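Local structure of THUMP domain-containing protein (Pyrococcus horikoshii, 1VBK) at residues A[43-46]-A[51-54]; A[3-8]-A[153-158]; A[35-40]-A[62-67]. The protein probably binds RNA and ATP, as a THUMP-domain protein related to the thiamine-biosynthesis and tRNA-modifying enzyme ThiI. All blocks are in the same frame, centred on the assembly; numbering follows the deposited sequence.

Interaction 1: residues A[43-46]-A[51-54]; sequences EIFS and IIVK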
ATOM      1  N   GLU A  43     -25.376 -20.356   1.646  1.00 23.60           N
ATOM      2  CA  GLU A  43     -25.134 -19.083   0.975  1.00 24.34           C
ATOM      3  C   GLU A  43     -24.729 -17.984   1.942  1.00 21.84           C
ATOM      4  O   GLU A  43     -25.008 -18.054   3.137  1.00 22.01           O
ATOM      5  CB  GLU A  43     -26.398 -18.566   0.285  1.00 25.04           C
ATOM      6  CG  GLU A  43     -27.052 -19.435  -0.734  1.00 30.28           C
ATOM      7  CD  GLU A  43     -28.250 -18.727  -1.336  1.00 32.38           C
ATOM      8  OE1 GLU A  43     -28.045 -17.705  -2.028  1.00 30.60           O
ATOM      9  OE2 GLU A  43     -29.393 -19.178  -1.100  1.00 31.98           O
ATOM     10  N   ILE A  44     -24.095 -16.957   1.390  1.00 20.79           N
ATOM     11  CA  ILE A  44     -23.690 -15.768   2.134  1.00 19.30           C
ATOM     12  C   ILE A  44     -23.992 -14.611   1.189  1.00 19.53           C
ATOM     13  O   ILE A  44     -23.537 -14.609   0.045  1.00 18.72           O
ATOM     14  CB  ILE A  44     -22.179 -15.742   2.456  1.00 19.85           C
ATOM     15  CG1 ILE A  44     -21.810 -16.912   3.369  1.00 19.45           C
ATOM     16  CG2 ILE A  44     -21.813 -14.411   3.126  1.00 19.84           C
ATOM     17  CD1 ILE A  44     -20.311 -17.077   3.563  1.00 22.46           C
ATOM     18  N   PHE A  45     -24.780 -13.644   1.647  1.00 17.95           N
ATOM     19  CA  PHE A  45     -25.102 -12.495   0.814  1.00 17.12           C
ATOM     20  C   PHE A  45     -25.394 -11.269   1.662  1.00 16.80           C
ATOM     21  O   PHE A  45     -25.699 -11.384   2.853  1.00 15.72           O
ATOM     22  CB  PHE A  45     -26.282 -12.804  -0.134  1.00 17.82           C
ATOM     23  CG  PHE A  45     -27.586 -13.103   0.563  1.00 21.44           C
ATOM     24  CD1 PHE A  45     -28.328 -12.089   1.162  1.00 21.20           C
ATOM     25  CD2 PHE A  45     -28.089 -14.400   0.590  1.00 24.04           C
ATOM     26  CE1 PHE A  45     -29.554 -12.361   1.773  1.00 23.63           C
ATOM     27  CE2 PHE A  45     -29.314 -14.682   1.198  1.00 25.85           C
ATOM     28  CZ  PHE A  45     -30.048 -13.660   1.791  1.00 24.96           C
ATOM     29  N   SER A  46     -25.282 -10.099   1.041  1.00 17.58           N
ATOM     30  CA  SER A  46     -25.517  -8.826   1.708  1.00 18.76           C
ATOM     31  C   SER A  46     -26.706  -8.117   1.074  1.00 23.39           C
ATOM     32  O   SER A  46     -26.708  -7.859  -0.134  1.00 24.85           O
ATOM     33  CB  SER A  46     -24.275  -7.937   1.574  1.00 21.31           C
ATOM     34  OG  SER A  46     -24.449  -6.680   2.214  1.00 24.47           O
ATOM     35  N   ILE A  51     -26.019  -8.810   6.440  1.00 18.80           N
ATOM     36  CA  ILE A  51     -25.415  -9.950   5.776  1.00 17.64           C
ATOM     37  C   ILE A  51     -26.152 -11.150   6.351  1.00 17.56           C
ATOM     38  O   ILE A  51     -26.359 -11.253   7.568  1.00 17.18           O
ATOM     39  CB  ILE A  51     -23.907 -10.064   6.057  1.00 17.29           C
ATOM     40  CG1 ILE A  51     -23.151  -9.087   5.156  1.00 17.61           C
ATOM     41  CG2 ILE A  51     -23.425 -11.498   5.792  1.00 20.28           C
ATOM     42  CD1 ILE A  51     -21.661  -8.983   5.460  1.00 17.16           C
ATOM     43  N   ILE A  52     -26.587 -12.037   5.471  1.00 15.42           N
ATOM     44  CA  ILE A  52     -27.301 -13.223   5.887  1.00 14.73           C
ATOM     45  C   ILE A  52     -26.481 -14.434   5.485  1.00 17.98           C
ATOM     46  O   ILE A  52     -26.033 -14.536   4.338  1.00 16.19           O
ATOM     47  CB  ILE A  52     -28.691 -13.327   5.197  1.00 14.84           C
ATOM     48  CG1 ILE A  52     -29.581 -12.141   5.597  1.00 14.49           C
ATOM     49  CG2 ILE A  52     -29.359 -14.658   5.564  1.00 16.72           C
ATOM     50  CD1 ILE A  52     -29.970 -12.099   7.074  1.00 17.29           C
ATOM     51  N   VAL A  53     -26.271 -15.335   6.438  1.00 16.16           N
ATOM     52  CA  VAL A  53     -25.550 -16.569   6.176  1.00 18.34           C
ATOM     53  C   VAL A  53     -26.586 -17.683   6.270  1.00 18.02           C
ATOM     54  O   VAL A  53     -27.089 -17.959   7.354  1.00 17.68           O
ATOM     55  CB  VAL A  53     -24.456 -16.844   7.238  1.00 19.26           C
ATOM     56  CG1 VAL A  53     -23.769 -18.171   6.945  1.00 19.84           C
ATOM     57  CG2 VAL A  53     -23.447 -15.721   7.251  1.00 17.80           C
ATOM     58  N   LYS A  54     -26.942 -18.296   5.145  1.00 19.19           N
ATOM     59  CA  LYS A  54     -27.901 -19.396   5.184  1.00 21.65           C
ATOM     60  C   LYS A  54     -27.114 -20.644   5.559  1.00 21.82           C
ATOM     61  O   LYS A  54     -26.199 -21.042   4.832  1.00 21.27           O
ATOM     62  CB  LYS A  54     -28.575 -19.602   3.821  1.00 22.56           C
ATOM     63  CG  LYS A  54     -29.693 -18.623   3.497  1.00 27.43           C
ATOM     64  CD  LYS A  54     -30.298 -18.960   2.135  1.00 33.29           C
ATOM     65  CE  LYS A  54     -31.461 -18.053   1.784  1.00 36.06           C
ATOM     66  NZ  LYS A  54     -31.923 -18.280   0.383  1.00 39.45           N
TER
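F45 lays one face of its ring against I52, its partner in the antiparallel hairpin of strands 43-47 and 50-54. The contact is CH-pi: CB of I52 sits 4.0 Å from the ring centroid, 28° off the normal, with CG1 and CG2 of the same residue reaching CE1 and CZ. What brings the ring there is chi1 of F45 (63°), which holds CG between the backbone N and the carbonyl carbon and folds the phenyl over toward the neighbouring strand. The ring also meets K54: CE of the lysine stands at its edge, 4.0 Å from CE2. K54 is fully extended beyond CG and runs alongside E43, also extended to its carboxylate, both pointing the same way. Their ends join in a salt bridge, K54 NZ to E43 OE2 at 3.1 Å, with the ammonium approaching from above the carboxylate plane, 37° out of it.

The backbones are paired in the usual alternation. F45 and I52 form a hydrogen-bonded pair, the I52 N to F45 O bond being 2.8 Å and nearly straight; E43 and K54 form another, tight from K54 N to E43 O but weak in return. On the other face, I44 touches V53 and I51 through methyl and methylene groups, and CB of S46 lies 3.9 Å from CG1 of I51.

That aliphatic face turns to helix 19-36, where L26 and M27 pack on I51, while M27 and E23 meet S46. Strand 50-54 is the inner member of the hairpin, since its far edge pairs with strand 3-8 through V4 and V6.

Interaction 2: residues A[3-8]-A[153-158]; sequences VVIVRY and GIEIMQ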
ATOM      1  N   VAL A   3     -30.562 -19.592   9.622  1.00 19.61           N
ATOM      2  CA  VAL A   3     -29.664 -18.537   9.146  1.00 18.21           C
ATOM      3  C   VAL A   3     -28.956 -17.841  10.304  1.00 17.48           C
ATOM      4  O   VAL A   3     -29.241 -18.089  11.478  1.00 17.23           O
ATOM      5  CB  VAL A   3     -30.404 -17.413   8.347  1.00 19.29           C
ATOM      6  CG1 VAL A   3     -31.291 -18.005   7.251  1.00 18.89           C
ATOM      7  CG2 VAL A   3     -31.219 -16.553   9.302  1.00 17.52           C
ATOM      8  N   VAL A   4     -28.014 -16.978   9.950  1.00 16.65           N
ATOM      9  CA  VAL A   4     -27.302 -16.169  10.925  1.00 16.63           C
ATOM     10  C   VAL A   4     -27.363 -14.749  10.372  1.00 17.60           C
ATOM     11  O   VAL A   4     -26.996 -14.511   9.219  1.00 17.98           O
ATOM     12  CB  VAL A   4     -25.814 -16.568  11.079  1.00 16.69           C
ATOM     13  CG1 VAL A   4     -25.117 -15.578  12.002  1.00 17.73           C
ATOM     14  CG2 VAL A   4     -25.696 -17.976  11.665  1.00 19.00           C
ATOM     15  N   ILE A   5     -27.866 -13.820  11.179  1.00 17.41           N
ATOM     16  CA  ILE A   5     -27.944 -12.420  10.782  1.00 16.30           C
ATOM     17  C   ILE A   5     -26.662 -11.753  11.263  1.00 17.30           C
ATOM     18  O   ILE A   5     -26.313 -11.838  12.442  1.00 15.70           O
ATOM     19  CB  ILE A   5     -29.134 -11.691  11.453  1.00 18.57           C
ATOM     20  CG1 ILE A   5     -30.454 -12.380  11.090  1.00 18.93           C
ATOM     21  CG2 ILE A   5     -29.164 -10.226  11.010  1.00 17.87           C
ATOM     22  CD1 ILE A   5     -31.642 -11.856  11.882  1.00 19.57           C
ATOM     23  N   VAL A   6     -25.953 -11.105  10.349  1.00 16.04           N
ATOM     24  CA  VAL A   6     -24.719 -10.418  10.692  1.00 16.46           C
ATOM     25  C   VAL A   6     -24.959  -8.924  10.504  1.00 16.61           C
ATOM     26  O   VAL A   6     -25.299  -8.480   9.407  1.00 16.90           O
ATOM     27  CB  VAL A   6     -23.564 -10.878   9.791  1.00 16.94           C
ATOM     28  CG1 VAL A   6     -22.293 -10.072  10.103  1.00 15.04           C
ATOM     29  CG2 VAL A   6     -23.319 -12.368  10.007  1.00 17.34           C
ATOM     30  N   ARG A   7     -24.801  -8.160  11.581  1.00 15.99           N
ATOM     31  CA  ARG A   7     -25.019  -6.714  11.533  1.00 16.71           C
ATOM     32  C   ARG A   7     -23.694  -5.978  11.621  1.00 16.55           C
ATOM     33  O   ARG A   7     -22.789  -6.397  12.340  1.00 16.42           O
ATOM     34  CB  ARG A   7     -25.939  -6.276  12.679  1.00 17.31           C
ATOM     35  CG  ARG A   7     -27.206  -7.118  12.780  1.00 18.58           C
ATOM     36  CD  ARG A   7     -28.189  -6.585  13.823  1.00 18.97           C
ATOM     37  NE  ARG A   7     -29.327  -7.487  13.945  1.00 20.03           N
ATOM     38  CZ  ARG A   7     -29.320  -8.603  14.672  1.00 21.88           C
ATOM     39  NH1 ARG A   7     -28.234  -8.950  15.356  1.00 17.62           N
ATOM     40  NH2 ARG A   7     -30.386  -9.391  14.685  1.00 18.82           N
ATOM     41  N   TYR A   8     -23.593  -4.870  10.895  1.00 18.11           N
ATOM     42  CA  TYR A   8     -22.362  -4.090  10.869  1.00 21.59           C
ATOM     43  C   TYR A   8     -22.643  -2.614  10.637  1.00 24.12           C
ATOM     44  O   TYR A   8     -23.786  -2.211  10.403  1.00 24.65           O
ATOM     45  CB  TYR A   8     -21.452  -4.623   9.760  1.00 20.81           C
ATOM     46  CG  TYR A   8     -22.171  -4.780   8.440  1.00 20.25           C
ATOM     47  CD1 TYR A   8     -22.294  -3.706   7.556  1.00 20.44           C
ATOM     48  CD2 TYR A   8     -22.775  -5.993   8.096  1.00 19.97           C
ATOM     49  CE1 TYR A   8     -22.999  -3.833   6.360  1.00 21.36           C
ATOM     50  CE2 TYR A   8     -23.489  -6.131   6.906  1.00 19.52           C
ATOM     51  CZ  TYR A   8     -23.596  -5.047   6.045  1.00 22.95           C
ATOM     52  OH  TYR A   8     -24.317  -5.171   4.878  1.00 25.24           O
ATOM     53  N   GLY A 153     -36.583 -10.928  18.761  1.00 16.59           N
ATOM     54  CA  GLY A 153     -36.215  -9.985  17.720  1.00 15.58           C
ATOM     55  C   GLY A 153     -36.827 -10.400  16.400  1.00 16.79           C
ATOM     56  O   GLY A 153     -36.892 -11.590  16.088  1.00 15.43           O
ATOM     57  N   ILE A 154     -37.272  -9.423  15.617  1.00 15.32           N
ATOM     58  CA  ILE A 154     -37.898  -9.708  14.332  1.00 17.34           C
ATOM     59  C   ILE A 154     -37.437  -8.713  13.275  1.00 18.72           C
ATOM     60  O   ILE A 154     -37.627  -7.509  13.424  1.00 20.10           O
ATOM     61  CB  ILE A 154     -39.443  -9.626  14.437  1.00 19.31           C
ATOM     62  CG1 ILE A 154     -39.945 -10.577  15.529  1.00 19.70           C
ATOM     63  CG2 ILE A 154     -40.081  -9.956  13.085  1.00 20.27           C
ATOM     64  CD1 ILE A 154     -41.443 -10.468  15.809  1.00 17.17           C
ATOM     65  N   GLU A 155     -36.819  -9.220  12.214  1.00 17.65           N
ATOM     66  CA  GLU A 155     -36.364  -8.367  11.133  1.00 16.69           C
ATOM     67  C   GLU A 155     -37.067  -8.818   9.862  1.00 17.55           C
ATOM     68  O   GLU A 155     -37.027  -9.996   9.506  1.00 19.67           O
ATOM     69  CB  GLU A 155     -34.840  -8.461  10.981  1.00 19.21           C
ATOM     70  CG  GLU A 155     -34.088  -7.835  12.153  1.00 21.51           C
ATOM     71  CD  GLU A 155     -32.589  -7.769  11.938  1.00 23.23           C
ATOM     72  OE1 GLU A 155     -32.151  -7.751  10.769  1.00 22.46           O
ATOM     73  OE2 GLU A 155     -31.851  -7.713  12.944  1.00 24.54           O
ATOM     74  N   ILE A 156     -37.734  -7.884   9.191  1.00 17.82           N
ATOM     75  CA  ILE A 156     -38.450  -8.208   7.964  1.00 19.76           C
ATOM     76  C   ILE A 156     -37.742  -7.577   6.775  1.00 19.89           C
ATOM     77  O   ILE A 156     -37.451  -6.384   6.767  1.00 19.87           O
ATOM     78  CB  ILE A 156     -39.907  -7.717   8.029  1.00 20.15           C
ATOM     79  CG1 ILE A 156     -40.561  -8.247   9.308  1.00 19.88           C
ATOM     80  CG2 ILE A 156     -40.678  -8.207   6.800  1.00 21.56           C
ATOM     81  CD1 ILE A 156     -41.994  -7.816   9.494  1.00 22.37           C
ATOM     82  N   MET A 157     -37.472  -8.390   5.766  1.00 21.47           N
ATOM     83  CA  MET A 157     -36.757  -7.912   4.599  1.00 23.03           C
ATOM     84  C   MET A 157     -37.179  -8.683   3.360  1.00 21.26           C
ATOM     85  O   MET A 157     -37.078  -9.909   3.317  1.00 20.19           O
ATOM     86  CB  MET A 157     -35.253  -8.071   4.855  1.00 24.45           C
ATOM     87  CG  MET A 157     -34.338  -7.693   3.714  1.00 28.98           C
ATOM     88  SD  MET A 157     -32.620  -7.638   4.290  1.00 33.12           S
ATOM     89  CE  MET A 157     -32.257  -9.386   4.489  1.00 31.65           C
ATOM     90  N   GLN A 158     -37.671  -7.954   2.361  1.00 21.41           N
ATOM     91  CA  GLN A 158     -38.105  -8.550   1.105  1.00 22.26           C
ATOM     92  C   GLN A 158     -38.980  -9.792   1.258  1.00 21.52           C
ATOM     93  O   GLN A 158     -38.642 -10.859   0.751  1.00 20.89           O
ATOM     94  CB  GLN A 158     -36.883  -8.892   0.243  1.00 25.45           C
ATOM     95  CG  GLN A 158     -36.000  -7.701  -0.062  1.00 29.96           C
ATOM     96  CD  GLN A 158     -34.831  -8.042  -0.980  1.00 34.79           C
ATOM     97  OE1 GLN A 158     -33.942  -7.224  -1.189  1.00 37.73           O
ATOM     98  NE2 GLN A 158     -34.836  -9.251  -1.533  1.00 35.11           N
TER
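R7 overlaps the end of E155 edge-on, its guanidinium turned so that NE and NH2 both point at a single carboxylate oxygen. The contact bridges the ferredoxin-like and THUMP parts of the chain, joining strand 3-8 of the first to strand 150-157 of the second. The two strands are not paired here; the nearest CA atoms, those of I5 and E155, are 9.4 Å apart, and side chains alone span the gap.

The grip is a side-on salt bridge with both bonds on OE2 of E155: NE of R7 reaches it at 2.7 Å and NH2 at 2.8 Å. That oxygen lies in the guanidinium plane, but the carboxylate is turned 59° against it. NE takes the syn lone pair of OE2, whereas NH2 comes in from above the carboxylate plane. Both side chains are stretched out to meet, R7 straight from CG to NE (chi2 -174°, chi3 -176°) and E155 extended beyond CG.

The pair is buried, and its remaining polar atoms are taken up nearby: NH1 of R7 bonds to the hydroxyls of S73 and S75, and OE1 of E155 forms a salt bridge with R50. Y164 of strand 160-164 packs against both R7 and E155. A methionine in place of R7 would probably leave OE2 of E155 without its two donors and the two serine hydroxyls without their shared partner.

I5 completes the contact from the same strand as R7. Its CG2 lies 3.8 Å above the guanidinium plane, toward the rim, and meets OE1 of E155 at 3.9 Å.

Interaction 3: residues A[35-40]-A[62-67]; sequences VTEEVP and ANVLVR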
ATOM      1  N   VAL A  35     -15.151 -21.638   6.360  1.00 23.07           N
ATOM      2  CA  VAL A  35     -14.464 -22.709   5.646  1.00 25.72           C
ATOM      3  C   VAL A  35     -13.304 -23.239   6.489  1.00 26.21           C
ATOM      4  O   VAL A  35     -13.120 -24.448   6.611  1.00 26.41           O
ATOM      5  CB  VAL A  35     -13.942 -22.218   4.271  1.00 25.83           C
ATOM      6  CG1 VAL A  35     -13.107 -23.305   3.602  1.00 29.79           C
ATOM      7  CG2 VAL A  35     -15.121 -21.857   3.376  1.00 26.82           C
ATOM      8  N   THR A  36     -12.532 -22.333   7.078  1.00 25.51           N
ATOM      9  CA  THR A  36     -11.402 -22.720   7.912  1.00 27.77           C
ATOM     10  C   THR A  36     -11.851 -23.575   9.098  1.00 28.73           C
ATOM     11  O   THR A  36     -11.201 -24.562   9.438  1.00 27.06           O
ATOM     12  CB  THR A  36     -10.651 -21.476   8.443  1.00 27.74           C
ATOM     13  OG1 THR A  36     -10.130 -20.728   7.339  1.00 28.06           O
ATOM     14  CG2 THR A  36      -9.504 -21.887   9.346  1.00 29.01           C
ATOM     15  N   GLU A  37     -12.969 -23.203   9.715  1.00 28.60           N
ATOM     16  CA  GLU A  37     -13.488 -23.941  10.865  1.00 28.25           C
ATOM     17  C   GLU A  37     -14.409 -25.086  10.447  1.00 26.36           C
ATOM     18  O   GLU A  37     -15.018 -25.747  11.286  1.00 26.23           O
ATOM     19  CB  GLU A  37     -14.249 -22.994  11.798  1.00 31.36           C
ATOM     20  CG  GLU A  37     -13.420 -21.852  12.369  1.00 34.88           C
ATOM     21  CD  GLU A  37     -12.275 -22.332  13.238  1.00 40.24           C
ATOM     22  OE1 GLU A  37     -12.527 -23.117  14.177  1.00 42.96           O
ATOM     23  OE2 GLU A  37     -11.123 -21.916  12.989  1.00 43.09           O
ATOM     24  N   GLU A  38     -14.506 -25.317   9.145  1.00 25.65           N
ATOM     25  CA  GLU A  38     -15.352 -26.370   8.596  1.00 26.15           C
ATOM     26  C   GLU A  38     -16.813 -26.282   9.033  1.00 26.77           C
ATOM     27  O   GLU A  38     -17.427 -27.288   9.398  1.00 25.44           O
ATOM     28  CB  GLU A  38     -14.793 -27.757   8.941  1.00 27.21           C
ATOM     29  CG  GLU A  38     -13.383 -27.991   8.421  1.00 27.85           C
ATOM     30  CD  GLU A  38     -13.008 -29.463   8.349  1.00 28.86           C
ATOM     31  OE1 GLU A  38     -13.470 -30.255   9.197  1.00 28.22           O
ATOM     32  OE2 GLU A  38     -12.229 -29.824   7.446  1.00 31.58           O
ATOM     33  N   VAL A  39     -17.365 -25.073   9.005  1.00 25.26           N
ATOM     34  CA  VAL A  39     -18.767 -24.878   9.353  1.00 24.81           C
ATOM     35  C   VAL A  39     -19.533 -24.842   8.034  1.00 24.28           C
ATOM     36  O   VAL A  39     -19.289 -23.982   7.189  1.00 25.59           O
ATOM     37  CB  VAL A  39     -19.006 -23.547  10.100  1.00 23.61           C
ATOM     38  CG1 VAL A  39     -20.486 -23.398  10.422  1.00 20.97           C
ATOM     39  CG2 VAL A  39     -18.185 -23.505  11.379  1.00 24.22           C
ATOM     40  N   PRO A  40     -20.466 -25.780   7.840  1.00 24.78           N
ATOM     41  CA  PRO A  40     -21.257 -25.835   6.607  1.00 25.80           C
ATOM     42  C   PRO A  40     -22.185 -24.628   6.480  1.00 24.35           C
ATOM     43  O   PRO A  40     -22.661 -24.101   7.479  1.00 23.09           O
ATOM     44  CB  PRO A  40     -22.051 -27.138   6.757  1.00 28.19           C
ATOM     45  CG  PRO A  40     -21.263 -27.935   7.761  1.00 29.88           C
ATOM     46  CD  PRO A  40     -20.834 -26.881   8.741  1.00 27.30           C
ATOM     47  N   ALA A  62     -22.349 -18.768  14.192  1.00 21.47           N
ATOM     48  CA  ALA A  62     -22.360 -17.563  15.014  1.00 22.65           C
ATOM     49  C   ALA A  62     -21.166 -17.495  15.965  1.00 24.69           C
ATOM     50  O   ALA A  62     -20.559 -16.435  16.135  1.00 23.26           O
ATOM     51  CB  ALA A  62     -23.670 -17.483  15.799  1.00 22.56           C
ATOM     52  N   ASN A  63     -20.822 -18.623  16.577  1.00 25.21           N
ATOM     53  CA  ASN A  63     -19.703 -18.658  17.510  1.00 27.08           C
ATOM     54  C   ASN A  63     -18.359 -18.394  16.841  1.00 25.81           C
ATOM     55  O   ASN A  63     -17.443 -17.881  17.477  1.00 25.68           O
ATOM     56  CB  ASN A  63     -19.675 -19.993  18.255  1.00 30.13           C
ATOM     57  CG  ASN A  63     -20.731 -20.070  19.344  1.00 32.70           C
ATOM     58  OD1 ASN A  63     -20.935 -21.121  19.955  1.00 36.88           O
ATOM     59  ND2 ASN A  63     -21.403 -18.949  19.600  1.00 31.94           N
ATOM     60  N   VAL A  64     -18.238 -18.750  15.566  1.00 23.70           N
ATOM     61  CA  VAL A  64     -17.003 -18.507  14.823  1.00 22.28           C
ATOM     62  C   VAL A  64     -16.963 -17.035  14.407  1.00 20.92           C
ATOM     63  O   VAL A  64     -15.953 -16.356  14.573  1.00 19.97           O
ATOM     64  CB  VAL A  64     -16.937 -19.360  13.531  1.00 23.97           C
ATOM     65  CG1 VAL A  64     -15.817 -18.860  12.627  1.00 23.42           C
ATOM     66  CG2 VAL A  64     -16.722 -20.831  13.884  1.00 24.23           C
ATOM     67  N   LEU A  65     -18.082 -16.551  13.875  1.00 19.80           N
ATOM     68  CA  LEU A  65     -18.174 -15.178  13.400  1.00 20.47           C
ATOM     69  C   LEU A  65     -17.920 -14.114  14.461  1.00 20.10           C
ATOM     70  O   LEU A  65     -17.650 -12.958  14.131  1.00 19.26           O
ATOM     71  CB  LEU A  65     -19.528 -14.954  12.714  1.00 17.96           C
ATOM     72  CG  LEU A  65     -19.700 -15.846  11.476  1.00 20.48           C
ATOM     73  CD1 LEU A  65     -20.933 -15.428  10.696  1.00 21.47           C
ATOM     74  CD2 LEU A  65     -18.459 -15.746  10.586  1.00 20.29           C
ATOM     75  N   VAL A  66     -18.011 -14.491  15.730  1.00 20.29           N
ATOM     76  CA  VAL A  66     -17.733 -13.540  16.802  1.00 21.19           C
ATOM     77  C   VAL A  66     -16.296 -13.035  16.655  1.00 20.24           C
ATOM     78  O   VAL A  66     -15.975 -11.919  17.064  1.00 21.26           O
ATOM     79  CB  VAL A  66     -17.873 -14.201  18.205  1.00 21.92           C
ATOM     80  CG1 VAL A  66     -17.383 -13.246  19.284  1.00 25.46           C
ATOM     81  CG2 VAL A  66     -19.321 -14.570  18.468  1.00 23.71           C
ATOM     82  N   ARG A  67     -15.433 -13.854  16.059  1.00 20.28           N
ATOM     83  CA  ARG A  67     -14.027 -13.479  15.897  1.00 20.95           C
ATOM     84  C   ARG A  67     -13.691 -12.726  14.613  1.00 20.06           C
ATOM     85  O   ARG A  67     -12.514 -12.503  14.310  1.00 21.44           O
ATOM     86  CB  ARG A  67     -13.137 -14.722  16.002  1.00 20.08           C
ATOM     87  CG  ARG A  67     -13.226 -15.431  17.356  1.00 23.09           C
ATOM     88  CD  ARG A  67     -12.098 -16.441  17.523  1.00 20.48           C
ATOM     89  NE  ARG A  67     -12.096 -17.452  16.466  1.00 23.56           N
ATOM     90  CZ  ARG A  67     -12.916 -18.498  16.421  1.00 24.66           C
ATOM     91  NH1 ARG A  67     -12.839 -19.358  15.416  1.00 25.81           N
ATOM     92  NH2 ARG A  67     -13.800 -18.694  17.388  1.00 27.22           N
TER
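E37 and V64 lie nearest in backbone, their CA atoms 7.6 Å apart, where the chain leaving helix 19-36 passes the last turn of helix 58-65. The first helix is closed by a Schellman motif: E38, with positive phi, is the C-prime residue, V39 N bonds back to L34 O and E38 N to V35 O. E37, just before the turn, and V39, just after it, both point toward the second helix, where V64 touches both.

V64 meets V39 with CG2 alone and E37 with both methyls. CG2 faces CG2 of V39 at 3.9 Å, tip to tip, and also touches CB and CG of E37, while CG1 lies 3.8 Å from the same CG. The glutamate thus lends its aliphatic part to the packing. Its chain then bends at chi2 (-63°), which carries the carboxylate off the valine and toward R67.

There the two charged groups come from opposite directions with their planes 78° apart, the edge of the guanidinium meeting the carboxylate nearly at right angles. The salt bridge is long, 3.9 Å from OE2 of E37 to NH1 of R67. R67 bends at chi3 (-58°), and its guanidinium lies over O of V64, 4.1 Å from the plane. Its stronger partners are elsewhere: NE bonds to O of R229 and NH1 to the hydroxyl of Y232, which also makes a weak bond to E37 OE2.

Aliphatic packing makes the close contact between the end of helix 19-36 with its following turn and helix 58-65, and E37 with R67 probably adds a mild electrostatic attraction. With its firmer bonds going to R229 and Y232, the arginine ties this corner to the ThiI-family part of the chain.

Interactions 1 and 2 meet in one sheet: strand 50-54 of the hairpin in interaction 1 pairs with strand 3-8 of interaction 2, V6 N bonding to I51 O at 2.8 Å. Interaction 3 joins the ends of the helices that flank the hairpin in sequence, and L65 packs on V6 and V53 from that side. Interaction 2 is the buried one and the only one to link the ferredoxin-like and THUMP parts; its core is a short salt bridge within closed surroundings. The other two are partly buried. Interaction 1 rests on backbone pairing with a surface-side lysine-glutamate bridge, interaction 3 on aliphatic packing and a long, loose charge pair.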